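Local structure of Poly(A) RNA polymerase protein 2 (Saccharomyces cerevisiae, 3NYB) at residues Y3-N8 and G313-G318; D27-I32 and L160-L165; K15-W20 and F301-A306; E220-Y225 and A290-L295. The protein is a poly(A) RNA polymerase that probably adds adenylates to RNA 3' ends in the TRAMP surveillance complex, working as a heterodimer with the zinc-knuckle protein Air2p. The protein carries 1 engineered substitution. One frame throughout, in Å; residues are numbered along the deposited sequence.

Contact 1 of 4, residues Y3-N8 and G313-G318; sequences YPWILN and GKSILG
Y3 leans its ring against the turn 315-318, and the path of its side chain can be traced atom by atom. CB rests over one face of the W5 indole, near its rim and 4.0 Å above that plane. With CG anti to the carbonyl carbon (chi1 -50°), the ring swings toward the other segment and lays one face over two residues. On its CD1 side S315 CB lies 3.7 Å from CD1. On its CE2 side G318 CA comes within 3.5 Å of CE2, and at the tip the phenol OH passes 4.1 Å from G318 C. The G318 approach is a CH-pi contact, CA standing 3.9 Å from the Y3 ring centroid, 26° off the normal. The turn keeps its own shape through an ST motif, G318 N donating to S315 OG at 2.8 Å. I6 CD1 packs against the serine side chain, 3.8 Å from S315 CB. An alanine in place of Y3 would lose the whole ring, and with it probably the cover over S315 and G318. E24 of helix 17-31 ties the two segments together from outside, its OE2 bonding both W5 NE1 and S315 OG, its OE1 the amides of I316 and L317. The contact thus sits on helix 17-31, while K314 and I316 reach across to R299 of helix 282-304.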
loop_
_atom_site.group_PDB
_atom_site.type_symbol
_atom_site.label_atom_id
_atom_site.label_comp_id
_atom_site.label_asym_id
_atom_site.label_seq_id
_atom_site.Cartn_x
_atom_site.Cartn_y
_atom_site.Cartn_z
ATOM N N TYR A 3 10.806 15.997 -10.522
ATOM C CA TYR A 3 10.949 15.125 -9.366
ATOM C C TYR A 3 11.465 15.948 -8.205
ATOM O O TYR A 3 12.594 15.759 -7.760
ATOM C CB TYR A 3 11.927 14.007 -9.682
ATOM C CG TYR A 3 11.611 13.315 -10.979
ATOM C CD1 TYR A 3 12.583 13.151 -11.959
ATOM C CD2 TYR A 3 10.329 12.845 -11.239
ATOM C CE1 TYR A 3 12.294 12.515 -13.158
ATOM C CE2 TYR A 3 10.029 12.213 -12.438
ATOM C CZ TYR A 3 11.019 12.050 -13.387
ATOM O OH TYR A 3 10.735 11.428 -14.573
ATOM N N PRO A 4 10.626 16.865 -7.708
ATOM C CA PRO A 4 11.017 17.890 -6.740
ATOM C C PRO A 4 11.761 17.290 -5.562
ATOM O O PRO A 4 12.677 17.932 -5.043
ATOM C CB PRO A 4 9.659 18.458 -6.277
ATOM C CG PRO A 4 8.631 17.391 -6.688
ATOM C CD PRO A 4 9.179 16.911 -7.983
ATOM N N TRP A 5 11.390 16.081 -5.139
ATOM C CA TRP A 5 12.008 15.490 -3.938
ATOM C C TRP A 5 13.491 15.165 -4.110
ATOM O O TRP A 5 14.173 14.811 -3.152
ATOM C CB TRP A 5 11.253 14.250 -3.489
ATOM C CG TRP A 5 11.227 13.169 -4.518
ATOM C CD1 TRP A 5 12.120 12.149 -4.662
ATOM C CD2 TRP A 5 10.243 12.992 -5.545
ATOM N NE1 TRP A 5 11.762 11.356 -5.727
ATOM C CE2 TRP A 5 10.618 11.854 -6.282
ATOM C CE3 TRP A 5 9.095 13.696 -5.914
ATOM C CZ2 TRP A 5 9.874 11.403 -7.369
ATOM C CZ3 TRP A 5 8.361 13.244 -6.997
ATOM C CH2 TRP A 5 8.749 12.107 -7.707
ATOM N N ILE A 6 13.975 15.294 -5.339
ATOM C CA ILE A 6 15.370 15.051 -5.668
ATOM C C ILE A 6 16.237 16.268 -5.381
ATOM O O ILE A 6 17.422 16.136 -5.072
ATOM C CB ILE A 6 15.522 14.641 -7.156
ATOM C CG1 ILE A 6 15.724 13.140 -7.263
ATOM C CG2 ILE A 6 16.688 15.331 -7.814
ATOM C CD1 ILE A 6 14.481 12.357 -6.972
ATOM N N LEU A 7 15.645 17.454 -5.481
ATOM C CA LEU A 7 16.401 18.708 -5.386
ATOM C C LEU A 7 17.217 18.785 -4.094
ATOM O O LEU A 7 16.663 18.659 -3.005
ATOM C CB LEU A 7 15.446 19.897 -5.487
ATOM C CG LEU A 7 15.978 21.193 -6.103
ATOM C CD1 LEU A 7 16.894 20.896 -7.273
ATOM C CD2 LEU A 7 14.830 22.103 -6.533
ATOM N N ASN A 8 18.529 18.976 -4.228
ATOM C CA ASN A 8 19.460 19.036 -3.091
ATOM C C ASN A 8 19.618 17.695 -2.380
ATOM O O ASN A 8 20.074 17.631 -1.240
ATOM C CB ASN A 8 19.060 20.131 -2.086
ATOM C CG ASN A 8 18.775 21.474 -2.758
ATOM O OD1 ASN A 8 19.588 21.982 -3.532
ATOM N ND2 ASN A 8 17.612 22.053 -2.459
ATOM N N GLY A 313 21.870 14.000 -10.849
ATOM C CA GLY A 313 20.508 14.503 -10.822
ATOM C C GLY A 313 19.441 13.565 -11.356
ATOM O O GLY A 313 18.387 14.021 -11.797
ATOM N N LYS A 314 19.698 12.260 -11.322
ATOM C CA LYS A 314 18.732 11.307 -11.851
ATOM C C LYS A 314 17.843 10.744 -10.761
ATOM O O LYS A 314 18.151 10.855 -9.583
ATOM C CB LYS A 314 19.409 10.180 -12.635
ATOM C CG LYS A 314 19.925 10.618 -13.987
ATOM C CD LYS A 314 18.986 11.632 -14.623
ATOM C CE LYS A 314 19.611 12.245 -15.868
ATOM N NZ LYS A 314 19.979 11.183 -16.840
ATOM N N SER A 315 16.728 10.153 -11.175
ATOM C CA SER A 315 15.740 9.638 -10.250
ATOM C C SER A 315 15.349 8.225 -10.616
ATOM O O SER A 315 14.973 7.954 -11.755
ATOM C CB SER A 315 14.496 10.513 -10.268
ATOM O OG SER A 315 13.476 9.903 -9.511
ATOM N N ILE A 316 15.434 7.327 -9.642
ATOM C CA ILE A 316 15.040 5.938 -9.840
ATOM C C ILE A 316 13.518 5.803 -9.772
ATOM O O ILE A 316 12.901 5.237 -10.680
ATOM C CB ILE A 316 15.651 5.020 -8.774
ATOM C CG1 ILE A 316 17.167 4.974 -8.886
ATOM C CG2 ILE A 316 15.096 3.624 -8.899
ATOM C CD1 ILE A 316 17.820 4.227 -7.739
ATOM N N LEU A 317 12.934 6.328 -8.691
ATOM C CA LEU A 317 11.492 6.273 -8.460
ATOM C C LEU A 317 10.701 7.051 -9.508
ATOM O O LEU A 317 9.615 6.634 -9.907
ATOM C CB LEU A 317 11.135 6.817 -7.075
ATOM C CG LEU A 317 11.516 6.074 -5.815
ATOM C CD1 LEU A 317 11.171 6.919 -4.589
ATOM C CD2 LEU A 317 10.779 4.759 -5.772
ATOM N N GLY A 318 11.253 8.176 -9.946
ATOM C CA GLY A 318 10.516 9.164 -10.718
ATOM C C GLY A 318 9.546 8.655 -11.771
ATOM O O GLY A 318 8.417 9.139 -11.854
#

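Contact 2 of 4, residues D27-I32 and L160-L165; sequences DFVAYI and LRELVL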
loop_
_atom_site.group_PDB
_atom_site.type_symbol
_atom_site.label_atom_id
_atom_site.label_comp_id
_atom_site.label_asym_id
_atom_site.label_seq_id
_atom_site.Cartn_x
_atom_site.Cartn_y
_atom_site.Cartn_z
ATOM N N ASP A 27 13.412 10.362 0.696
ATOM C CA ASP A 27 13.296 11.749 0.258
ATOM C C ASP A 27 11.863 12.061 -0.138
ATOM O O ASP A 27 11.277 13.050 0.320
ATOM C CB ASP A 27 14.262 12.030 -0.882
ATOM C CG ASP A 27 15.709 12.004 -0.423
ATOM O OD1 ASP A 27 15.933 12.157 0.803
ATOM O OD2 ASP A 27 16.613 11.835 -1.278
ATOM N N PHE A 28 11.307 11.191 -0.975
ATOM C CA PHE A 28 9.917 11.272 -1.393
ATOM C C PHE A 28 8.963 11.311 -0.202
ATOM O O PHE A 28 8.124 12.206 -0.103
ATOM C CB PHE A 28 9.553 10.085 -2.299
ATOM C CG PHE A 28 8.107 10.073 -2.719
ATOM C CD1 PHE A 28 7.667 10.867 -3.763
ATOM C CD2 PHE A 28 7.188 9.282 -2.061
ATOM C CE1 PHE A 28 6.343 10.862 -4.139
ATOM C CE2 PHE A 28 5.861 9.274 -2.439
ATOM C CZ PHE A 28 5.439 10.061 -3.473
ATOM N N VAL A 29 9.091 10.330 0.688
ATOM C CA VAL A 29 8.244 10.238 1.873
ATOM C C VAL A 29 8.292 11.511 2.706
ATOM O O VAL A 29 7.274 11.957 3.219
ATOM C CB VAL A 29 8.623 9.033 2.771
ATOM C CG1 VAL A 29 7.801 9.034 4.070
ATOM C CG2 VAL A 29 8.419 7.741 2.022
ATOM N N ALA A 30 9.471 12.094 2.851
ATOM C CA ALA A 30 9.576 13.322 3.628
ATOM C C ALA A 30 8.948 14.471 2.851
ATOM O O ALA A 30 8.278 15.335 3.427
ATOM C CB ALA A 30 11.034 13.630 3.991
ATOM N N TYR A 31 9.152 14.465 1.538
ATOM C CA TYR A 31 8.567 15.500 0.699
ATOM C C TYR A 31 7.025 15.474 0.735
ATOM O O TYR A 31 6.373 16.528 0.686
ATOM C CB TYR A 31 9.089 15.378 -0.731
ATOM C CG TYR A 31 8.481 16.373 -1.677
ATOM C CD1 TYR A 31 8.988 17.669 -1.773
ATOM C CD2 TYR A 31 7.388 16.032 -2.466
ATOM C CE1 TYR A 31 8.439 18.598 -2.643
ATOM C CE2 TYR A 31 6.820 16.966 -3.343
ATOM C CZ TYR A 31 7.360 18.239 -3.425
ATOM O OH TYR A 31 6.809 19.164 -4.269
ATOM N N ILE A 32 6.448 14.275 0.827
ATOM C CA ILE A 32 4.993 14.124 0.860
ATOM C C ILE A 32 4.489 14.225 2.306
ATOM O O ILE A 32 3.311 14.057 2.585
ATOM C CB ILE A 32 4.552 12.782 0.247
ATOM C CG1 ILE A 32 4.955 11.620 1.158
ATOM C CG2 ILE A 32 5.144 12.610 -1.143
ATOM C CD1 ILE A 32 4.355 10.292 0.756
ATOM N N LEU A 160 6.988 -0.117 7.360
ATOM C CA LEU A 160 5.612 -0.266 6.904
ATOM C C LEU A 160 5.052 1.013 6.249
ATOM O O LEU A 160 4.590 0.978 5.108
ATOM C CB LEU A 160 4.720 -0.722 8.053
ATOM C CG LEU A 160 3.309 -1.096 7.613
ATOM C CD1 LEU A 160 3.340 -2.048 6.411
ATOM C CD2 LEU A 160 2.520 -1.682 8.767
ATOM N N ARG A 161 5.104 2.134 6.965
ATOM C CA ARG A 161 4.626 3.397 6.426
ATOM C C ARG A 161 5.272 3.763 5.077
ATOM O O ARG A 161 4.575 4.108 4.121
ATOM C CB ARG A 161 4.828 4.527 7.445
ATOM C CG ARG A 161 4.478 5.912 6.904
ATOM C CD ARG A 161 4.364 6.985 7.980
ATOM N NE ARG A 161 4.154 8.306 7.384
ATOM C CZ ARG A 161 5.122 9.164 7.069
ATOM N NH1 ARG A 161 6.391 8.875 7.296
ATOM N NH2 ARG A 161 4.817 10.329 6.526
ATOM N N GLU A 162 6.597 3.686 4.999
ATOM C CA GLU A 162 7.322 4.106 3.798
ATOM C C GLU A 162 6.928 3.292 2.582
ATOM O O GLU A 162 6.661 3.845 1.521
ATOM C CB GLU A 162 8.832 3.973 3.994
ATOM C CG GLU A 162 9.449 4.977 4.947
ATOM C CD GLU A 162 9.063 4.737 6.392
ATOM O OE1 GLU A 162 9.305 5.652 7.208
ATOM O OE2 GLU A 162 8.512 3.651 6.714
ATOM N N LEU A 163 6.909 1.970 2.728
ATOM C CA LEU A 163 6.559 1.130 1.599
ATOM C C LEU A 163 5.097 1.318 1.215
ATOM O O LEU A 163 4.759 1.331 0.035
ATOM C CB LEU A 163 6.892 -0.339 1.867
ATOM C CG LEU A 163 8.398 -0.598 1.905
ATOM C CD1 LEU A 163 8.699 -2.078 1.795
ATOM C CD2 LEU A 163 9.074 0.160 0.782
ATOM N N VAL A 164 4.231 1.493 2.205
ATOM C CA VAL A 164 2.821 1.730 1.918
ATOM C C VAL A 164 2.627 3.012 1.110
ATOM O O VAL A 164 1.882 3.030 0.122
ATOM C CB VAL A 164 1.976 1.766 3.195
ATOM C CG1 VAL A 164 0.582 2.250 2.885
ATOM C CG2 VAL A 164 1.920 0.376 3.818
ATOM N N LEU A 165 3.314 4.081 1.504
ATOM C CA LEU A 165 3.199 5.327 0.759
ATOM C C LEU A 165 3.629 5.146 -0.699
ATOM O O LEU A 165 2.935 5.574 -1.609
ATOM C CB LEU A 165 3.976 6.447 1.441
ATOM C CG LEU A 165 3.323 6.928 2.737
ATOM C CD1 LEU A 165 4.210 7.951 3.453
ATOM C CD2 LEU A 165 1.936 7.491 2.454
#
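Two helices cross here almost perpendicularly: the axes of 27-31 and 160-165 make an angle of 86° and approach to 10.1 Å. The tight part joins three buried residues, V29, I32 and L165. In L165, CG anti to the carbonyl carbon (chi1 -72°) and an extended chi2 bring CD1 to both of the others. I32 CD1 meets L165 CD1 at 3.6 Å, the two side chains overlapping head to tail, and V29 CG1 lies 3.8 Å from L165 CD1, its side chain nearly perpendicular to that of the leucine. The more open side is marked by burial, since R161 and E162 are only partly exposed to solvent but not enclosed. There V29 CG1 still approaches R161 NH1 closely, obliquely at 3.5 Å, whereas V29 CG2 stays 4.2 Å from E162 CG, the loose approach of the contact. R161 is extended from CG to NE, and L165 CD1 stands 3.7 Å above the plane of the R161 guanidinium, offset toward its rim. An alanine in place of V29 would remove both methyls, so that the packing against L165 and R161 would probably be weakened together. R161 spends hydrogen bonds elsewhere, NE on D71 O and NH2 on S33 OG. The helices are therefore joined by apolar surface, the E162 methylene and the R161 guanidinium, which serves at once as a wall for a V29 methyl and as a polar anchor to the neighbouring loops.

Contact 3 of 4, residues K15-W20 and F301-A306; sequences KEISDW and FELHSA
The carbonyl oxygen E16 O has two bonds within its segment: D19 N donates to it at 2.9 Å and W20 N, weakly, at 3.3 Å. E16 itself occupies the N-cap position, so these bonds form the first turn of helix 17-31. In the other segment F301 O takes one, from S305 OG at 2.8 Å, with the hydroxyl 32° out of the carbonyl plane. Between the segments the joining is apolar. I17 holds CG1 anti to the backbone N (chi1 -155°), which carries CD1 to 3.5 Å from L303 CB; the two side chains are nearly perpendicular. W20 flanks them more loosely, its NE1 4.4 Å from L303 CD1, and I316 touches I17, W20 and L303 together. At the exposed H304, K15 O lies near the plane of the imidazole ring, at its edge, 4.3 Å from ND1. E16 OE1 is 5.7 Å from H304 ND1, close enough perhaps to favour a protonated histidine slightly. Air2 packs alongside, I24 of its chain on H304 and W25 on S18. The start of helix 17-31 thus docks on the C-terminal part of helix 282-304, consistent with the central domain of this polymerase family, which combines N- and C-terminal parts of the chain.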
loop_
_atom_site.group_PDB
_atom_site.type_symbol
_atom_site.label_atom_id
_atom_site.label_comp_id
_atom_site.label_asym_id
_atom_site.label_seq_id
_atom_site.Cartn_x
_atom_site.Cartn_y
_atom_site.Cartn_z
ATOM N N LYS A 15 27.538 3.822 -4.323
ATOM C CA LYS A 15 28.123 2.595 -4.857
ATOM C C LYS A 15 27.060 1.540 -5.115
ATOM O O LYS A 15 27.021 0.925 -6.183
ATOM C CB LYS A 15 29.169 2.041 -3.890
ATOM C CG LYS A 15 30.190 3.067 -3.425
ATOM C CD LYS A 15 31.157 2.469 -2.410
ATOM C CE LYS A 15 32.100 3.523 -1.848
ATOM N NZ LYS A 15 32.965 2.958 -0.775
ATOM N N GLU A 16 26.201 1.326 -4.125
ATOM C CA GLU A 16 25.096 0.387 -4.269
ATOM C C GLU A 16 23.844 1.120 -4.738
ATOM O O GLU A 16 23.333 2.008 -4.053
ATOM C CB GLU A 16 24.829 -0.346 -2.950
ATOM C CG GLU A 16 25.925 -1.321 -2.529
ATOM C CD GLU A 16 25.965 -2.569 -3.394
ATOM O OE1 GLU A 16 25.406 -2.534 -4.512
ATOM O OE2 GLU A 16 26.553 -3.587 -2.957
ATOM N N ILE A 17 23.355 0.755 -5.915
ATOM C CA ILE A 17 22.172 1.401 -6.461
ATOM C C ILE A 17 20.983 1.208 -5.521
ATOM O O ILE A 17 20.107 2.061 -5.430
ATOM C CB ILE A 17 21.835 0.848 -7.853
ATOM C CG1 ILE A 17 21.044 1.871 -8.665
ATOM C CG2 ILE A 17 21.082 -0.461 -7.744
ATOM C CD1 ILE A 17 21.921 2.824 -9.437
ATOM N N SER A 18 20.972 0.086 -4.812
ATOM C CA SER A 18 19.899 -0.250 -3.885
ATOM C C SER A 18 19.920 0.636 -2.650
ATOM O O SER A 18 19.052 0.525 -1.787
ATOM C CB SER A 18 20.024 -1.708 -3.459
ATOM O OG SER A 18 21.355 -1.987 -3.044
ATOM N N ASP A 19 20.932 1.496 -2.563
ATOM C CA ASP A 19 21.034 2.487 -1.491
ATOM C C ASP A 19 20.542 3.838 -1.997
ATOM O O ASP A 19 19.727 4.488 -1.354
ATOM C CB ASP A 19 22.475 2.604 -1.002
ATOM C CG ASP A 19 22.955 1.352 -0.289
ATOM O OD1 ASP A 19 22.234 0.326 -0.325
ATOM O OD2 ASP A 19 24.057 1.399 0.304
ATOM N N TRP A 20 21.089 4.261 -3.132
ATOM C CA TRP A 20 20.464 5.234 -4.014
ATOM C C TRP A 20 18.958 5.149 -3.792
ATOM O O TRP A 20 18.309 6.108 -3.344
ATOM C CB TRP A 20 20.757 4.809 -5.455
ATOM C CG TRP A 20 20.948 5.876 -6.512
ATOM C CD1 TRP A 20 21.875 5.866 -7.529
ATOM C CD2 TRP A 20 20.179 7.076 -6.686
ATOM N NE1 TRP A 20 21.738 6.988 -8.309
ATOM C CE2 TRP A 20 20.723 7.732 -7.820
ATOM C CE3 TRP A 20 19.119 7.642 -5.997
ATOM C CZ2 TRP A 20 20.201 8.954 -8.259
ATOM C CZ3 TRP A 20 18.616 8.858 -6.447
ATOM C CH2 TRP A 20 19.160 9.498 -7.564
ATOM N N PHE A 301 19.722 -1.432 -13.520
ATOM C CA PHE A 301 20.741 -1.887 -14.455
ATOM C C PHE A 301 21.262 -0.683 -15.232
ATOM O O PHE A 301 22.469 -0.456 -15.318
ATOM C CB PHE A 301 20.184 -2.930 -15.426
ATOM C CG PHE A 301 19.710 -4.195 -14.766
ATOM C CD1 PHE A 301 18.531 -4.800 -15.169
ATOM C CD2 PHE A 301 20.440 -4.781 -13.747
ATOM C CE1 PHE A 301 18.088 -5.965 -14.570
ATOM C CE2 PHE A 301 20.001 -5.947 -13.145
ATOM C CZ PHE A 301 18.823 -6.539 -13.557
ATOM N N GLU A 302 20.332 0.097 -15.775
ATOM C CA GLU A 302 20.656 1.252 -16.608
ATOM C C GLU A 302 21.615 2.251 -15.960
ATOM O O GLU A 302 22.445 2.843 -16.643
ATOM C CB GLU A 302 19.378 1.970 -17.046
ATOM C CG GLU A 302 19.623 3.178 -17.937
ATOM C CD GLU A 302 18.365 3.994 -18.186
ATOM O OE1 GLU A 302 17.389 3.846 -17.419
ATOM O OE2 GLU A 302 18.355 4.789 -19.148
ATOM N N LEU A 303 21.501 2.443 -14.649
ATOM C CA LEU A 303 22.347 3.410 -13.948
ATOM C C LEU A 303 23.671 2.797 -13.504
ATOM O O LEU A 303 24.727 3.414 -13.644
ATOM C CB LEU A 303 21.611 4.016 -12.748
ATOM C CG LEU A 303 20.317 4.785 -13.042
ATOM C CD1 LEU A 303 19.614 5.150 -11.755
ATOM C CD2 LEU A 303 20.573 6.030 -13.885
ATOM N N HIS A 304 23.611 1.578 -12.973
ATOM C CA HIS A 304 24.808 0.868 -12.527
ATOM C C HIS A 304 25.771 0.590 -13.681
ATOM O O HIS A 304 26.857 0.054 -13.478
ATOM C CB HIS A 304 24.426 -0.446 -11.839
ATOM C CG HIS A 304 25.588 -1.177 -11.238
ATOM N ND1 HIS A 304 26.055 -0.915 -9.967
ATOM C CD2 HIS A 304 26.371 -2.166 -11.729
ATOM C CE1 HIS A 304 27.078 -1.709 -9.702
ATOM N NE2 HIS A 304 27.288 -2.479 -10.755
ATOM N N SER A 305 25.367 0.966 -14.889
ATOM C CA SER A 305 26.188 0.767 -16.073
ATOM C C SER A 305 26.357 2.061 -16.864
ATOM O O SER A 305 26.550 2.032 -18.081
ATOM C CB SER A 305 25.567 -0.307 -16.964
ATOM O OG SER A 305 24.284 0.088 -17.407
ATOM N N ALA A 306 26.281 3.195 -16.176
ATOM C CA ALA A 306 26.432 4.483 -16.835
ATOM C C ALA A 306 27.502 5.312 -16.148
ATOM O O ALA A 306 27.859 5.052 -14.999
ATOM C CB ALA A 306 25.111 5.229 -16.853
#

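Contact 4 of 4, residues E220-Y225 and A290-L295; sequences EFFELY and AGAFDL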
loop_
_atom_site.group_PDB
_atom_site.type_symbol
_atom_site.label_atom_id
_atom_site.label_comp_id
_atom_site.label_asym_id
_atom_site.label_seq_id
_atom_site.Cartn_x
_atom_site.Cartn_y
_atom_site.Cartn_z
ATOM N N GLU A 220 11.479 -6.189 -4.191
ATOM C CA GLU A 220 11.018 -7.529 -3.848
ATOM C C GLU A 220 9.521 -7.587 -3.528
ATOM O O GLU A 220 8.881 -8.621 -3.713
ATOM C CB GLU A 220 11.849 -8.108 -2.702
ATOM C CG GLU A 220 13.326 -8.227 -3.039
ATOM C CD GLU A 220 14.183 -8.603 -1.846
ATOM O OE1 GLU A 220 13.666 -8.630 -0.712
ATOM O OE2 GLU A 220 15.383 -8.870 -2.049
ATOM N N PHE A 221 8.956 -6.486 -3.055
ATOM C CA PHE A 221 7.521 -6.447 -2.839
ATOM C C PHE A 221 6.784 -6.586 -4.171
ATOM O O PHE A 221 5.822 -7.339 -4.280
ATOM C CB PHE A 221 7.102 -5.157 -2.129
ATOM C CG PHE A 221 5.615 -4.902 -2.159
ATOM C CD1 PHE A 221 4.810 -5.293 -1.111
ATOM C CD2 PHE A 221 5.028 -4.262 -3.237
ATOM C CE1 PHE A 221 3.441 -5.055 -1.131
ATOM C CE2 PHE A 221 3.665 -4.022 -3.262
ATOM C CZ PHE A 221 2.872 -4.420 -2.210
ATOM N N PHE A 222 7.225 -5.847 -5.180
ATOM C CA PHE A 222 6.590 -5.923 -6.490
ATOM C C PHE A 222 6.864 -7.262 -7.157
ATOM O O PHE A 222 6.090 -7.726 -7.996
ATOM C CB PHE A 222 7.064 -4.786 -7.394
ATOM C CG PHE A 222 6.565 -3.433 -6.976
ATOM C CD1 PHE A 222 5.212 -3.211 -6.788
ATOM C CD2 PHE A 222 7.447 -2.386 -6.780
ATOM C CE1 PHE A 222 4.749 -1.975 -6.405
ATOM C CE2 PHE A 222 6.992 -1.154 -6.397
ATOM C CZ PHE A 222 5.640 -0.942 -6.209
ATOM N N GLU A 223 7.977 -7.876 -6.779
ATOM C CA GLU A 223 8.367 -9.168 -7.315
ATOM C C GLU A 223 7.471 -10.257 -6.755
ATOM O O GLU A 223 6.979 -11.117 -7.481
ATOM C CB GLU A 223 9.818 -9.457 -6.946
ATOM C CG GLU A 223 10.297 -10.826 -7.351
ATOM C CD GLU A 223 11.691 -11.108 -6.853
ATOM O OE1 GLU A 223 12.566 -11.428 -7.688
ATOM O OE2 GLU A 223 11.905 -10.998 -5.624
ATOM N N LEU A 224 7.256 -10.212 -5.449
ATOM C CA LEU A 224 6.400 -11.185 -4.803
ATOM C C LEU A 224 5.001 -11.106 -5.377
ATOM O O LEU A 224 4.487 -12.078 -5.925
ATOM C CB LEU A 224 6.375 -10.958 -3.292
ATOM C CG LEU A 224 5.648 -12.027 -2.482
ATOM C CD1 LEU A 224 4.173 -11.756 -2.446
ATOM C CD2 LEU A 224 5.913 -13.407 -3.061
ATOM N N TYR A 225 4.393 -9.932 -5.267
ATOM C CA TYR A 225 2.987 -9.753 -5.613
ATOM C C TYR A 225 2.757 -9.500 -7.093
ATOM O O TYR A 225 1.620 -9.394 -7.540
ATOM C CB TYR A 225 2.374 -8.624 -4.789
ATOM C CG TYR A 225 2.334 -8.912 -3.309
ATOM C CD1 TYR A 225 1.607 -9.980 -2.813
ATOM C CD2 TYR A 225 3.016 -8.113 -2.404
ATOM C CE1 TYR A 225 1.558 -10.247 -1.459
ATOM C CE2 TYR A 225 2.975 -8.376 -1.047
ATOM C CZ TYR A 225 2.243 -9.446 -0.583
ATOM O OH TYR A 225 2.197 -9.718 0.762
ATOM N N ALA A 290 4.149 -6.084 -11.628
ATOM C CA ALA A 290 5.199 -6.651 -12.442
ATOM C C ALA A 290 5.831 -5.532 -13.263
ATOM O O ALA A 290 7.052 -5.449 -13.382
ATOM C CB ALA A 290 4.630 -7.717 -13.339
ATOM N N GLY A 291 4.989 -4.670 -13.825
ATOM C CA GLY A 291 5.463 -3.484 -14.515
ATOM C C GLY A 291 6.399 -2.681 -13.628
ATOM O O GLY A 291 7.459 -2.228 -14.062
ATOM N N ALA A 292 6.013 -2.519 -12.368
ATOM C CA ALA A 292 6.803 -1.730 -11.442
ATOM C C ALA A 292 8.162 -2.390 -11.212
ATOM O O ALA A 292 9.208 -1.745 -11.291
ATOM C CB ALA A 292 6.051 -1.538 -10.135
ATOM N N PHE A 293 8.138 -3.683 -10.934
ATOM C CA PHE A 293 9.359 -4.469 -10.842
ATOM C C PHE A 293 10.231 -4.291 -12.091
ATOM O O PHE A 293 11.413 -3.971 -11.985
ATOM C CB PHE A 293 8.998 -5.937 -10.655
ATOM C CG PHE A 293 10.170 -6.845 -10.657
ATOM C CD1 PHE A 293 10.734 -7.263 -9.467
ATOM C CD2 PHE A 293 10.716 -7.288 -11.849
ATOM C CE1 PHE A 293 11.822 -8.106 -9.460
ATOM C CE2 PHE A 293 11.805 -8.127 -11.852
ATOM C CZ PHE A 293 12.359 -8.540 -10.655
ATOM N N ASP A 294 9.649 -4.495 -13.271
ATOM C CA ASP A 294 10.391 -4.360 -14.523
ATOM C C ASP A 294 11.047 -2.991 -14.626
ATOM O O ASP A 294 12.226 -2.888 -14.965
ATOM C CB ASP A 294 9.478 -4.583 -15.729
ATOM C CG ASP A 294 9.069 -6.034 -15.895
ATOM O OD1 ASP A 294 9.335 -6.843 -14.980
ATOM O OD2 ASP A 294 8.476 -6.368 -16.943
ATOM N N LEU A 295 10.277 -1.945 -14.331
ATOM C CA LEU A 295 10.762 -0.572 -14.431
ATOM C C LEU A 295 11.901 -0.287 -13.456
ATOM O O LEU A 295 12.948 0.231 -13.852
ATOM C CB LEU A 295 9.616 0.414 -14.206
ATOM C CG LEU A 295 8.588 0.566 -15.334
ATOM C CD1 LEU A 295 7.226 0.997 -14.808
ATOM C CD2 LEU A 295 9.084 1.545 -16.374
#
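Helices 220-225 and 290-295 run at 139° to each other, their axes 8.0 Å apart at closest approach, and three kinds of interaction join them. The aromatic one is a CH-pi contact: A292 CB stands 3.6 Å from the centroid of the F222 ring and only 7° off its normal, so the methyl sits squarely over the centre. In F222, CG anti to the carbonyl carbon directs the ring across to helix 290-295, and the second torsion turns its face to the methyl; F170 and F289 meet the ring from elsewhere in the fold. Apolar packing follows the same line, with F222 CB 4.0 Å from F293 CB where the helices come nearest. The third kind pairs hydrocarbon with ring: E223 and F293 run alongside each other in the same sense, E223 CB 3.5 Å from F293 CD1. Farther out E223 OE1 is 3.8 Å from F293 CE1, the carboxylate and ring planes being 25° apart. The charged end has its main partner in another chain, since R26 of Air2 forms salt bridges with E223 OE2 and E220 OE2. F293 thus lies along the extended side chain whose carboxylate meets that arginine. The arrangement is a close, obliquely antiparallel helix pair within the helical domain of this Cid1-type polymerase, its acidic flank forming part of the Air2 interface.

In the fold
Contact 1 is the meeting point of the set: its centre is 14 Å from those of contacts 2 and 3, and it touches both. W5 packs edge-to-face on F28 of contact 2, while I316 leans on W20 and L303 of contact 3. Contacts 2 and 3 share helix 17-31 at centres 21 Å apart; contacts 3 and 4 share helix 282-304 at 17 Å. Contact 4 touches none of the others, its nearest atoms being about 5 Å from contact 2. Air2 reaches contacts 3 and 4 but neither 1 nor 2. All four join helices or terminal loops, apart from the mixed sheet 62-137, which probably carries the catalytic site in this nucleotidyltransferase family.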